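Local coordinates for protein HTH-type transcriptional regulator LysG (Mycobacterium tuberculosis, PDB 3ISP) that binds DNA as a homodimeric LysR-type transcription factor and probably activates expression of the exporter LysE while repressing its own, at residues A[129-137]-A[144-155]; A[187-197]-A[216-227]. One frame throughout, in Å; residues are numbered along the deposited sequence.

How the contacts relate
Contacts 1 and 2 follow each other along the chain, the first closing at Cys155 before the second opens at Ala187, and both belong to the LysR substrate-binding region. Their centres lie about 26 Å apart and their nearest atoms about 7 Å, without touching. Contact 1 sets helix 129-137 against strand 143-146 of the six-stranded mixed sheet and the loop beyond it; strand 155-169 of the same sheet then leads away. Contact 2 joins two mostly irregular segments on either side of helix 201-210 in sequence, the later one entering helix 224-232. Both also meet other subunits, contact 1 marginally through Pro153, so contact 2 in particular lies at a subunit interface.

Contact 1 of 2, residues A[129-137]-A[144-155]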
loop_
_atom_site.group_PDB
_atom_site.type_symbol
_atom_site.label_atom_id
_atom_site.label_comp_id
_atom_site.label_asym_id
_atom_site.label_seq_id
_atom_site.Cartn_x
_atom_site.Cartn_y
_atom_site.Cartn_z
ATOM N N GLN A 129 1.400 -7.651 15.097
ATOM C CA GLN A 129 1.029 -6.468 15.849
ATOM C C GLN A 129 0.059 -5.612 15.069
ATOM O O GLN A 129 -1.014 -5.258 15.568
ATOM C CB GLN A 129 2.273 -5.646 16.158
ATOM C CG GLN A 129 2.163 -4.804 17.395
ATOM C CD GLN A 129 3.096 -3.616 17.356
ATOM O OE1 GLN A 129 3.037 -2.800 16.436
ATOM N NE2 GLN A 129 3.965 -3.509 18.358
ATOM N N ASP A 130 0.437 -5.262 13.844
ATOM C CA ASP A 130 -0.374 -4.330 13.071
ATOM C C ASP A 130 -1.713 -4.934 12.671
ATOM O O ASP A 130 -2.756 -4.335 12.895
ATOM C CB ASP A 130 0.388 -3.799 11.859
ATOM C CG ASP A 130 1.470 -2.811 12.247
ATOM O OD1 ASP A 130 1.609 -2.512 13.454
ATOM O OD2 ASP A 130 2.187 -2.332 11.344
ATOM N N HIS A 131 -1.683 -6.127 12.098
ATOM C CA HIS A 131 -2.913 -6.782 11.689
ATOM C C HIS A 131 -3.936 -6.884 12.826
ATOM O O HIS A 131 -5.136 -6.672 12.605
ATOM C CB HIS A 131 -2.623 -8.165 11.112
ATOM C CG HIS A 131 -1.908 -8.140 9.794
ATOM N ND1 HIS A 131 -2.489 -7.657 8.638
ATOM C CD2 HIS A 131 -0.668 -8.564 9.443
ATOM C CE1 HIS A 131 -1.633 -7.772 7.638
ATOM N NE2 HIS A 131 -0.522 -8.320 8.100
ATOM N N SER A 132 -3.468 -7.202 14.035
ATOM C CA SER A 132 -4.370 -7.389 15.181
ATOM C C SER A 132 -4.972 -6.079 15.699
ATOM O O SER A 132 -6.145 -6.036 16.060
ATOM C CB SER A 132 -3.690 -8.173 16.313
ATOM O OG SER A 132 -2.740 -7.382 16.997
ATOM N N ALA A 133 -4.185 -5.008 15.728
ATOM C CA ALA A 133 -4.725 -3.706 16.114
ATOM C C ALA A 133 -5.874 -3.284 15.198
ATOM O O ALA A 133 -6.824 -2.643 15.644
ATOM C CB ALA A 133 -3.639 -2.657 16.109
ATOM N N ARG A 134 -5.785 -3.630 13.914
ATOM C CA ARG A 134 -6.866 -3.328 12.978
ATOM C C ARG A 134 -8.151 -4.050 13.376
ATOM O O ARG A 134 -9.214 -3.441 13.483
ATOM C CB ARG A 134 -6.489 -3.700 11.539
ATOM C CG ARG A 134 -7.538 -3.261 10.512
ATOM C CD ARG A 134 -7.306 -3.857 9.128
ATOM N NE ARG A 134 -7.915 -3.043 8.072
ATOM C CZ ARG A 134 -8.274 -3.504 6.873
ATOM N NH1 ARG A 134 -8.104 -4.786 6.569
ATOM N NH2 ARG A 134 -8.817 -2.684 5.979
ATOM N N LEU A 135 -8.041 -5.356 13.590
ATOM C CA LEU A 135 -9.181 -6.183 13.957
ATOM C C LEU A 135 -9.804 -5.740 15.284
ATOM O O LEU A 135 -10.998 -5.945 15.522
ATOM C CB LEU A 135 -8.763 -7.652 14.018
ATOM C CG LEU A 135 -8.077 -8.190 12.761
ATOM C CD1 LEU A 135 -7.512 -9.584 12.988
ATOM C CD2 LEU A 135 -9.039 -8.191 11.584
ATOM N N LEU A 136 -9.001 -5.141 16.153
ATOM C CA LEU A 136 -9.546 -4.584 17.382
ATOM C C LEU A 136 -10.340 -3.316 17.093
ATOM O O LEU A 136 -11.489 -3.199 17.499
ATOM C CB LEU A 136 -8.447 -4.295 18.398
ATOM C CG LEU A 136 -7.860 -5.497 19.121
ATOM C CD1 LEU A 136 -7.008 -5.012 20.281
ATOM C CD2 LEU A 136 -8.969 -6.407 19.614
ATOM N N ARG A 137 -9.720 -2.369 16.400
ATOM C CA ARG A 137 -10.413 -1.159 15.998
ATOM C C ARG A 137 -11.729 -1.468 15.299
ATOM O O ARG A 137 -12.741 -0.826 15.567
ATOM C CB ARG A 137 -9.536 -0.318 15.074
ATOM C CG ARG A 137 -8.550 0.575 15.800
ATOM C CD ARG A 137 -7.881 1.552 14.856
ATOM N NE ARG A 137 -7.390 0.882 13.653
ATOM C CZ ARG A 137 -6.172 0.362 13.524
ATOM N NH1 ARG A 137 -5.304 0.430 14.533
ATOM N NH2 ARG A 137 -5.825 -0.227 12.387
ATOM N N ALA A 144 -6.947 -9.243 21.841
ATOM C CA ALA A 144 -5.764 -9.697 21.094
ATOM C C ALA A 144 -4.472 -9.712 21.914
ATOM O O ALA A 144 -4.166 -8.756 22.626
ATOM C CB ALA A 144 -5.570 -8.846 19.840
ATOM N N VAL A 145 -3.707 -10.792 21.806
ATOM C CA VAL A 145 -2.341 -10.787 22.304
ATOM C C VAL A 145 -1.489 -10.031 21.276
ATOM O O VAL A 145 -1.430 -10.415 20.120
ATOM C CB VAL A 145 -1.815 -12.216 22.520
ATOM C CG1 VAL A 145 -0.360 -12.196 22.936
ATOM C CG2 VAL A 145 -2.659 -12.938 23.560
ATOM N N THR A 146 -0.855 -8.942 21.694
ATOM C CA THR A 146 -0.130 -8.077 20.775
ATOM C C THR A 146 1.132 -7.543 21.432
ATOM O O THR A 146 1.241 -7.538 22.649
ATOM C CB THR A 146 -0.993 -6.868 20.358
ATOM O OG1 THR A 146 -0.209 -5.951 19.580
ATOM C CG2 THR A 146 -1.518 -6.143 21.589
ATOM N N THR A 147 2.089 -7.093 20.630
ATOM C CA THR A 147 3.325 -6.553 21.185
ATOM C C THR A 147 3.106 -5.093 21.476
ATOM O O THR A 147 4.027 -4.387 21.878
ATOM C CB THR A 147 4.535 -6.695 20.223
ATOM O OG1 THR A 147 4.238 -6.079 18.960
ATOM C CG2 THR A 147 4.918 -8.176 20.018
ATOM N N GLU A 148 1.866 -4.658 21.270
ATOM C CA GLU A 148 1.483 -3.260 21.393
ATOM C C GLU A 148 1.127 -2.867 22.807
ATOM O O GLU A 148 0.107 -3.303 23.337
ATOM C CB GLU A 148 0.266 -2.977 20.519
ATOM C CG GLU A 148 -0.172 -1.527 20.551
ATOM C CD GLU A 148 0.757 -0.648 19.747
ATOM O OE1 GLU A 148 0.865 -0.872 18.512
ATOM O OE2 GLU A 148 1.383 0.256 20.348
ATOM N N ARG A 149 1.943 -2.005 23.398
ATOM C CA ARG A 149 1.646 -1.460 24.719
ATOM C C ARG A 149 0.534 -0.398 24.707
ATOM O O ARG A 149 -0.270 -0.326 25.638
ATOM C CB ARG A 149 2.916 -0.892 25.356
ATOM C CG ARG A 149 2.659 -0.029 26.560
ATOM C CD ARG A 149 3.942 0.527 27.138
ATOM N NE ARG A 149 4.550 -0.407 28.078
ATOM C CZ ARG A 149 5.320 -0.043 29.099
ATOM N NH1 ARG A 149 5.565 1.247 29.314
ATOM N NH2 ARG A 149 5.831 -0.965 29.910
ATOM N N ASN A 150 0.491 0.429 23.665
ATOM C CA ASN A 150 -0.476 1.532 23.615
ATOM C C ASN A 150 -1.907 1.040 23.441
ATOM O O ASN A 150 -2.172 0.183 22.608
ATOM C CB ASN A 150 -0.123 2.543 22.511
ATOM C CG ASN A 150 1.092 3.414 22.862
ATOM O OD1 ASN A 150 1.556 3.456 24.018
ATOM N ND2 ASN A 150 1.609 4.121 21.857
ATOM N N PRO A 151 -2.842 1.576 24.232
ATOM C CA PRO A 151 -4.229 1.123 24.101
ATOM C C PRO A 151 -4.796 1.475 22.738
ATOM O O PRO A 151 -4.810 2.653 22.378
ATOM C CB PRO A 151 -4.969 1.926 25.180
ATOM C CG PRO A 151 -3.907 2.388 26.130
ATOM C CD PRO A 151 -2.683 2.589 25.288
ATOM N N VAL A 152 -5.256 0.481 21.988
ATOM C CA VAL A 152 -5.972 0.783 20.759
ATOM C C VAL A 152 -7.353 1.233 21.173
ATOM O O VAL A 152 -7.814 0.883 22.262
ATOM C CB VAL A 152 -6.049 -0.418 19.769
ATOM C CG1 VAL A 152 -4.903 -1.412 20.013
ATOM C CG2 VAL A 152 -7.395 -1.098 19.841
ATOM N N PRO A 153 -8.002 2.038 20.320
ATOM C CA PRO A 153 -9.327 2.649 20.514
ATOM C C PRO A 153 -10.403 1.667 20.988
ATOM O O PRO A 153 -10.637 0.637 20.348
ATOM C CB PRO A 153 -9.669 3.168 19.115
ATOM C CG PRO A 153 -8.344 3.496 18.521
ATOM C CD PRO A 153 -7.370 2.484 19.066
ATOM N N GLY A 154 -11.045 1.997 22.105
ATOM C CA GLY A 154 -12.069 1.149 22.689
ATOM C C GLY A 154 -11.525 -0.071 23.412
ATOM O O GLY A 154 -12.230 -1.069 23.566
ATOM N N CYS A 155 -10.278 0.012 23.873
ATOM C CA CYS A 155 -9.593 -1.153 24.417
ATOM C C CYS A 155 -8.806 -0.905 25.707
ATOM O O CYS A 155 -8.061 0.062 25.816
ATOM C CB CYS A 155 -8.654 -1.713 23.357
ATOM S SG CYS A 155 -9.390 -2.905 22.249
HETATM O O HOH W 1 -1.618 -4.387 18.260
#
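Thr146 OG1 and Gln129 O are probably bridged by a water, which donates to Gln129 O at 2.9 Å and lies very close to Thr146 OG1, the direction of that second bond remaining open. Thr146 OG1 also accepts from Glu148 N at 3.0 Å, with an N-H...O angle of 147°, and so closes an ST turn where the strand gives way to loop. A chi1 of 173° swings the hydroxyl away from Thr146's own N and into reach of these partners. Deeper in, the contact turns apolar. Leu136 carries much of it: its CB rests on Val152 CG2 at 3.7 Å, the two side chains crossing at about a right angle, while Leu136 CD1 runs on to Cys155 SG, also 3.7 Å, and to Ala144 CB at 4.1 Å. Ser132 and Ala144 meet through their CB atoms, and both reach Ala100 of the neighbouring strand 95-101. Arg137 runs alongside Pro153, its CG 4.0 Å from Pro153 CD. The side chain of Gln269 of strand 255-271 bonds to the backbone of Glu148, Asn150 and Val152. The short axes of helix 129-137 and strand 144-146 are roughly antiparallel (148°) and 8.5 Å apart. Helix 129-137 links strands 120-126 and 143-146, parallel strands with 95-101 between them, which is the beta-alpha-beta crossover of the periplasmic-binding-protein-like fold.

Contact 2 of 2, residues A[187-197]-A[216-227]; sequences AAKAPSLAWNR and RPTHFVPTTEGF
Segments 187-197 and 216-227 run side by side in the same direction: two backbone bonds, Ser192 N to Pro217 O (2.7 Å) and His219 N to Ser192 O (2.9 Å), form a single parallel bridge between Ser192 and Thr218, and a third, Val221 N to Ala194 O (2.8 Å), continues the pairing. Segment 187-197 also exchanges backbone bonds with Trp237, through Pro191 and Leu193. Beyond the bridge, aromatic groups take over. A chi1 of -162° turns the Phe227 ring in between Trp195 over one face and Leu193 over the opposite one, with Ala194 N at its edge. The tryptophan's five-membered ring meets the Phe227 ring obliquely, centroids 4.3 Å apart and planes at 36°. One face of the Trp195 ring also lies against the backbone of Pro222 and Thr223, just where Thr223 OG1 caps helix 224-232 by accepting from Gly226 N (2.9 Å). Ala194 CB comes in at the edge of Phe220, 3.6 Å from its CD2, whereas Arg197 lies across one face, its CD 3.7 Å from the Phe220 centroid in a CH-pi contact and its guanidinium nearly parallel to the ring, the planes 9° apart. Thr218 O bonds to Arg96 and His219 ND1 to Leu122 N of the third subunit, consistent with the regulatory-domain dimer interface of the LysR family. Cohesion within the contact thus comes from peptide groups and aromatic surface, while the arginine charges are met outside it, Arg216 by Asp203 and Arg197 by Asp123 of the third subunit.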
loop_
_atom_site.group_PDB
_atom_site.type_symbol
_atom_site.label_atom_id
_atom_site.label_comp_id
_atom_site.label_asym_id
_atom_site.label_seq_id
_atom_site.Cartn_x
_atom_site.Cartn_y
_atom_site.Cartn_z
ATOM N N ALA A 187 28.729 -12.426 10.780
ATOM C CA ALA A 187 27.293 -12.153 10.738
ATOM C C ALA A 187 26.859 -11.456 9.452
ATOM O O ALA A 187 25.677 -11.455 9.107
ATOM C CB ALA A 187 26.865 -11.343 11.953
ATOM N N ALA A 188 27.817 -10.863 8.751
ATOM C CA ALA A 188 27.557 -10.251 7.455
ATOM C C ALA A 188 27.504 -11.311 6.363
ATOM O O ALA A 188 27.024 -11.052 5.260
ATOM C CB ALA A 188 28.628 -9.237 7.135
ATOM N N LYS A 189 28.002 -12.506 6.670
ATOM C CA LYS A 189 28.070 -13.573 5.676
ATOM C C LYS A 189 27.136 -14.751 5.968
ATOM O O LYS A 189 26.523 -15.301 5.057
ATOM C CB LYS A 189 29.511 -14.056 5.488
ATOM C CG LYS A 189 30.444 -12.978 4.969
ATOM C CD LYS A 189 31.744 -13.570 4.445
ATOM C CE LYS A 189 32.510 -14.288 5.545
ATOM N NZ LYS A 189 33.658 -15.078 5.003
ATOM N N ALA A 190 27.026 -15.137 7.233
ATOM C CA ALA A 190 26.131 -16.226 7.607
ATOM C C ALA A 190 24.686 -15.881 7.249
ATOM O O ALA A 190 24.218 -14.776 7.530
ATOM C CB ALA A 190 26.254 -16.535 9.097
ATOM N N PRO A 191 23.974 -16.820 6.610
ATOM C CA PRO A 191 22.572 -16.549 6.280
ATOM C C PRO A 191 21.705 -16.421 7.530
ATOM O O PRO A 191 21.763 -17.281 8.403
ATOM C CB PRO A 191 22.160 -17.789 5.473
ATOM C CG PRO A 191 23.427 -18.296 4.906
ATOM C CD PRO A 191 24.460 -18.050 5.967
ATOM N N SER A 192 20.906 -15.365 7.620
ATOM C CA SER A 192 19.925 -15.282 8.703
ATOM C C SER A 192 18.538 -15.686 8.205
ATOM O O SER A 192 18.292 -15.755 7.006
ATOM C CB SER A 192 19.889 -13.884 9.334
ATOM O OG SER A 192 19.260 -12.950 8.477
ATOM N N LEU A 193 17.640 -15.970 9.135
ATOM C CA LEU A 193 16.254 -16.233 8.797
ATOM C C LEU A 193 15.361 -15.031 9.120
ATOM O O LEU A 193 15.835 -13.954 9.490
ATOM C CB LEU A 193 15.756 -17.441 9.573
ATOM C CG LEU A 193 16.556 -18.722 9.434
ATOM C CD1 LEU A 193 15.844 -19.842 10.167
ATOM C CD2 LEU A 193 16.736 -19.043 7.962
ATOM N N ALA A 194 14.061 -15.245 8.987
ATOM C CA ALA A 194 13.065 -14.222 9.239
ATOM C C ALA A 194 11.716 -14.701 8.712
ATOM O O ALA A 194 11.657 -15.477 7.759
ATOM C CB ALA A 194 13.458 -12.914 8.581
ATOM N N TRP A 195 10.639 -14.241 9.336
ATOM C CA TRP A 195 9.304 -14.597 8.888
ATOM C C TRP A 195 8.942 -13.849 7.623
ATOM O O TRP A 195 8.210 -14.363 6.776
ATOM C CB TRP A 195 8.275 -14.309 9.983
ATOM C CG TRP A 195 8.238 -15.382 10.997
ATOM C CD1 TRP A 195 9.289 -15.844 11.749
ATOM C CD2 TRP A 195 7.103 -16.157 11.373
ATOM N NE1 TRP A 195 8.869 -16.867 12.569
ATOM C CE2 TRP A 195 7.530 -17.078 12.357
ATOM C CE3 TRP A 195 5.770 -16.168 10.972
ATOM C CZ2 TRP A 195 6.667 -17.987 12.948
ATOM C CZ3 TRP A 195 4.912 -17.083 11.558
ATOM C CH2 TRP A 195 5.366 -17.978 12.540
ATOM N N ASN A 196 9.465 -12.635 7.506
ATOM C CA ASN A 196 9.198 -11.774 6.357
ATOM C C ASN A 196 9.907 -10.437 6.522
ATOM O O ASN A 196 10.731 -10.280 7.422
ATOM C CB ASN A 196 7.693 -11.573 6.172
ATOM C CG ASN A 196 7.033 -11.009 7.403
ATOM O OD1 ASN A 196 7.372 -9.919 7.863
ATOM N ND2 ASN A 196 6.084 -11.748 7.947
ATOM N N ARG A 197 9.592 -9.468 5.672
ATOM C CA ARG A 197 10.311 -8.190 5.703
ATOM C C ARG A 197 10.035 -7.388 6.974
ATOM O O ARG A 197 10.931 -6.737 7.512
ATOM C CB ARG A 197 10.003 -7.342 4.462
ATOM C CG ARG A 197 9.777 -8.144 3.189
ATOM C CD ARG A 197 10.749 -9.290 3.066
ATOM N NE ARG A 197 10.400 -10.142 1.938
ATOM C CZ ARG A 197 10.891 -9.989 0.713
ATOM N NH1 ARG A 197 11.755 -9.011 0.464
ATOM N NH2 ARG A 197 10.521 -10.813 -0.263
ATOM N N ARG A 216 22.836 -8.911 5.453
ATOM C CA ARG A 216 23.280 -10.290 5.245
ATOM C C ARG A 216 22.353 -11.033 4.298
ATOM O O ARG A 216 21.291 -10.525 3.932
ATOM C CB ARG A 216 23.305 -11.025 6.581
ATOM C CG ARG A 216 21.992 -10.928 7.338
ATOM C CD ARG A 216 22.229 -10.876 8.834
ATOM N NE ARG A 216 21.011 -10.660 9.625
ATOM C CZ ARG A 216 20.255 -9.570 9.567
ATOM N NH1 ARG A 216 20.544 -8.595 8.723
ATOM N NH2 ARG A 216 19.193 -9.469 10.339
ATOM N N PRO A 217 22.752 -12.240 3.881
ATOM C CA PRO A 217 21.776 -13.077 3.176
ATOM C C PRO A 217 20.698 -13.523 4.155
ATOM O O PRO A 217 21.017 -14.024 5.236
ATOM C CB PRO A 217 22.612 -14.279 2.711
ATOM C CG PRO A 217 23.828 -14.250 3.579
ATOM C CD PRO A 217 24.109 -12.796 3.784
ATOM N N THR A 218 19.437 -13.324 3.794
ATOM C CA THR A 218 18.352 -13.693 4.690
ATOM C C THR A 218 17.186 -14.416 4.007
ATOM O O THR A 218 16.573 -13.901 3.063
ATOM C CB THR A 218 17.834 -12.481 5.513
ATOM O OG1 THR A 218 16.467 -12.712 5.895
ATOM C CG2 THR A 218 17.921 -11.190 4.709
ATOM N N HIS A 219 16.893 -15.612 4.512
ATOM C CA HIS A 219 15.760 -16.411 4.074
ATOM C C HIS A 219 14.479 -15.941 4.723
ATOM O O HIS A 219 14.481 -15.575 5.893
ATOM C CB HIS A 219 15.966 -17.864 4.485
ATOM C CG HIS A 219 17.112 -18.536 3.796
ATOM N ND1 HIS A 219 17.083 -18.868 2.459
ATOM C CD2 HIS A 219 18.312 -18.951 4.264
ATOM C CE1 HIS A 219 18.221 -19.448 2.133
ATOM N NE2 HIS A 219 18.983 -19.512 3.209
ATOM N N PHE A 220 13.377 -15.976 3.981
ATOM C CA PHE A 220 12.070 -15.670 4.565
ATOM C C PHE A 220 11.154 -16.873 4.599
ATOM O O PHE A 220 10.649 -17.314 3.572
ATOM C CB PHE A 220 11.425 -14.525 3.824
ATOM C CG PHE A 220 12.223 -13.285 3.897
ATOM C CD1 PHE A 220 12.765 -12.722 2.759
ATOM C CD2 PHE A 220 12.478 -12.696 5.123
ATOM C CE1 PHE A 220 13.518 -11.563 2.843
ATOM C CE2 PHE A 220 13.232 -11.549 5.210
ATOM C CZ PHE A 220 13.756 -10.984 4.073
ATOM N N VAL A 221 10.965 -17.409 5.797
ATOM C CA VAL A 221 10.164 -18.603 5.979
ATOM C C VAL A 221 9.190 -18.409 7.129
ATOM O O VAL A 221 9.591 -18.315 8.290
ATOM C CB VAL A 221 11.018 -19.844 6.261
ATOM C CG1 VAL A 221 10.189 -21.084 6.020
ATOM C CG2 VAL A 221 12.253 -19.858 5.384
ATOM N N PRO A 222 7.895 -18.363 6.803
ATOM C CA PRO A 222 6.845 -18.084 7.774
ATOM C C PRO A 222 6.320 -19.370 8.399
ATOM O O PRO A 222 6.657 -20.462 7.934
ATOM C CB PRO A 222 5.755 -17.451 6.918
ATOM C CG PRO A 222 6.266 -17.508 5.464
ATOM C CD PRO A 222 7.348 -18.505 5.449
ATOM N N THR A 223 5.503 -19.205 9.443
ATOM C CA THR A 223 4.880 -20.283 10.221
ATOM C C THR A 223 5.852 -20.935 11.192
ATOM O O THR A 223 7.064 -20.828 11.041
ATOM C CB THR A 223 4.157 -21.352 9.345
ATOM O OG1 THR A 223 5.101 -22.282 8.813
ATOM C CG2 THR A 223 3.397 -20.693 8.216
ATOM N N THR A 224 5.305 -21.601 12.196
ATOM C CA THR A 224 6.130 -22.242 13.209
ATOM C C THR A 224 6.887 -23.421 12.609
ATOM O O THR A 224 8.104 -23.547 12.794
ATOM C CB THR A 224 5.285 -22.708 14.422
ATOM O OG1 THR A 224 4.713 -21.564 15.065
ATOM C CG2 THR A 224 6.135 -23.480 15.427
ATOM N N GLU A 225 6.174 -24.286 11.888
ATOM C CA GLU A 225 6.827 -25.445 11.283
ATOM C C GLU A 225 7.799 -24.990 10.197
ATOM O O GLU A 225 8.915 -25.492 10.104
ATOM C CB GLU A 225 5.794 -26.440 10.732
ATOM C CG GLU A 225 4.429 -25.813 10.383
ATOM C CD GLU A 225 3.505 -25.656 11.593
ATOM O OE1 GLU A 225 3.647 -26.438 12.564
ATOM O OE2 GLU A 225 2.630 -24.755 11.568
ATOM N N GLY A 226 7.369 -24.019 9.398
ATOM C CA GLY A 226 8.186 -23.480 8.333
ATOM C C GLY A 226 9.477 -22.873 8.836
ATOM O O GLY A 226 10.554 -23.202 8.335
ATOM N N PHE A 227 9.367 -21.980 9.819
ATOM C CA PHE A 227 10.524 -21.303 10.399
ATOM C C PHE A 227 11.362 -22.318 11.128
ATOM O O PHE A 227 12.589 -22.234 11.114
ATOM C CB PHE A 227 10.076 -20.239 11.393
ATOM C CG PHE A 227 11.124 -19.209 11.719
ATOM C CD1 PHE A 227 11.444 -18.213 10.810
ATOM C CD2 PHE A 227 11.746 -19.201 12.951
ATOM C CE1 PHE A 227 12.389 -17.245 11.106
ATOM C CE2 PHE A 227 12.689 -18.230 13.261
ATOM C CZ PHE A 227 13.011 -17.253 12.331
#